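Local coordinates for protein CrRbcX-IIa (Chlamydomonas reinhardtii, PDB 5BS1) that acts as a Rubisco-assembly chaperone of the RbcX family, probably binding the large subunit of Rubisco as a helical homodimer, at the interface of chains A and B. Numbering follows the deposited sequence. Chains: chain A/B, CrRbcX-IIa.

The interface of chains A and B. Residues chain A 109-110, 113-114, 116-117; chain B 22, 69, 90.
One flank of the C-terminal helix 99-121 of chain A, from A:Glu109 to A:Leu117, lies against side chains from helices 13-37, 69-78 and 80-93 of chain B, part of the two-fold RbcX dimer interface. The chain of B:Arg22 bends at its third torsion (chi3 52°), turning one face of the guanidinium toward the helix backbone, with the carbonyl O of A:Glu109 3.5 Å above its centre. NE of B:Arg22 donates, in the guanidinium plane, to the hydroxyl OG1 of A:Thr110 at 3.0 Å, while NH1 and NH2 grip B:Asp69 end-on, one to each carboxylate oxygen, the NH2-OD2 bond being nearly straight (171° at H). An alanine in place of B:Arg22 would probably leave the hydroxyl of A:Thr110 without this donor and B:Asp69 freer to turn. The methyl CB of A:Ala113 packs against that carboxylate, 3.5 Å from CG of B:Asp69. B:Arg90, extended from CG to NE, brings its guanidinium beside that of B:Arg22, whose NH1 sits over the rim of one face; its own NH1 and NH2 reach OD1 of B:Asp69 by longer, bent hydrogen bonds, so two arginines share this oxygen. A looser salt bridge joins NH1 of A:Arg116 to OD2 of B:Asp69 (3.8 Å). Water 2 links NH2 of B:Arg22 to OE1 of A:Glu109. The amide of A:Asn114 lies nearly coplanar with the guanidinium of B:Arg90 (22° apart), and its OD1 accepts from NE and NH2 of B:Arg90, each at 2.9 Å.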
loop_
_atom_site.group_PDB
_atom_site.type_symbol
_atom_site.label_atom_id
_atom_site.label_comp_id
_atom_site.label_asym_id
_atom_site.label_seq_id
_atom_site.Cartn_x
_atom_site.Cartn_y
_atom_site.Cartn_z
ATOM N N GLU A 109 3.002 -8.993 11.803
ATOM C CA GLU A 109 4.260 -9.325 11.100
ATOM C C GLU A 109 5.358 -8.294 11.359
ATOM O O GLU A 109 6.557 -8.619 11.225
ATOM C CB GLU A 109 3.991 -9.593 9.622
ATOM C CG GLU A 109 3.156 -10.857 9.440
ATOM C CD GLU A 109 2.924 -11.257 8.000
ATOM O OE1 GLU A 109 3.346 -10.533 7.073
ATOM O OE2 GLU A 109 2.313 -12.325 7.789
ATOM N N THR A 110 4.998 -7.059 11.707
ATOM C CA THR A 110 5.976 -6.072 12.154
ATOM C C THR A 110 6.591 -6.504 13.490
ATOM O O THR A 110 7.820 -6.508 13.657
ATOM C CB THR A 110 5.392 -4.668 12.276
ATOM O OG1 THR A 110 4.991 -4.204 10.972
ATOM C CG2 THR A 110 6.405 -3.697 12.845
ATOM N N ALA A 113 8.767 -9.599 12.889
ATOM C CA ALA A 113 10.049 -9.284 12.266
ATOM C C ALA A 113 11.025 -8.699 13.288
ATOM O O ALA A 113 12.220 -9.046 13.281
ATOM C CB ALA A 113 9.859 -8.343 11.090
ATOM N N ASN A 114 10.542 -7.805 14.151
ATOM C CA ASN A 114 11.371 -7.227 15.192
ATOM C C ASN A 114 11.871 -8.344 16.103
ATOM O O ASN A 114 13.049 -8.397 16.435
ATOM C CB ASN A 114 10.622 -6.188 16.025
ATOM C CG ASN A 114 10.465 -4.850 15.334
ATOM O OD1 ASN A 114 10.969 -4.630 14.243
ATOM N ND2 ASN A 114 9.754 -3.938 15.987
ATOM N N ARG A 116 12.276 -11.555 15.440
ATOM C CA ARG A 116 13.254 -12.363 14.710
ATOM C C ARG A 116 14.636 -11.700 14.752
ATOM O O ARG A 116 15.640 -12.351 15.059
ATOM C CB ARG A 116 12.818 -12.628 13.261
ATOM C CG ARG A 116 11.861 -13.804 13.156
ATOM C CD ARG A 116 11.787 -14.367 11.735
ATOM N NE ARG A 116 11.737 -13.342 10.699
ATOM C CZ ARG A 116 10.647 -12.693 10.286
ATOM N NH1 ARG A 116 10.762 -11.782 9.322
ATOM N NH2 ARG A 116 9.459 -12.919 10.819
ATOM N N LEU A 117 14.667 -10.399 14.475
ATOM C CA LEU A 117 15.922 -9.645 14.464
ATOM C C LEU A 117 16.553 -9.570 15.845
ATOM O O LEU A 117 17.752 -9.743 15.985
ATOM C CB LEU A 117 15.707 -8.251 13.881
ATOM C CG LEU A 117 15.525 -8.244 12.361
ATOM C CD1 LEU A 117 14.890 -6.948 11.871
ATOM C CD2 LEU A 117 16.860 -8.478 11.666
ATOM N N ARG B 22 3.785 -2.497 5.969
ATOM C CA ARG B 22 4.973 -2.808 6.785
ATOM C C ARG B 22 6.184 -2.013 6.291
ATOM O O ARG B 22 6.931 -1.426 7.087
ATOM C CB ARG B 22 5.254 -4.283 6.759
ATOM C CG ARG B 22 4.249 -5.113 7.527
ATOM C CD ARG B 22 4.834 -6.398 8.031
ATOM N NE ARG B 22 6.028 -5.981 8.731
ATOM C CZ ARG B 22 7.259 -6.463 8.571
ATOM N NH1 ARG B 22 8.242 -5.865 9.242
ATOM N NH2 ARG B 22 7.505 -7.507 7.779
ATOM N N ASP B 69 12.394 -5.660 5.955
ATOM C CA ASP B 69 13.177 -6.500 6.894
ATOM C C ASP B 69 14.599 -6.825 6.437
ATOM O O ASP B 69 15.488 -6.906 7.283
ATOM C CB ASP B 69 12.423 -7.763 7.219
ATOM C CG ASP B 69 11.108 -7.482 7.901
ATOM O OD1 ASP B 69 10.995 -6.439 8.621
ATOM O OD2 ASP B 69 10.209 -8.324 7.738
ATOM N N ARG B 90 9.125 1.778 14.611
ATOM C CA ARG B 90 8.142 1.204 13.677
ATOM C C ARG B 90 7.069 0.371 14.399
ATOM O O ARG B 90 5.936 0.340 13.971
ATOM C CB ARG B 90 8.807 0.425 12.543
ATOM C CG ARG B 90 9.325 -0.945 12.902
ATOM C CD ARG B 90 9.961 -1.598 11.670
ATOM N NE ARG B 90 10.483 -2.920 11.973
ATOM C CZ ARG B 90 10.919 -3.788 11.054
ATOM N NH1 ARG B 90 10.919 -3.500 9.760
ATOM N NH2 ARG B 90 11.363 -4.987 11.442
HETATM O O HOH W 1 7.266 -2.845 9.598
HETATM O O HOH W 2 5.837 -9.230 6.432
#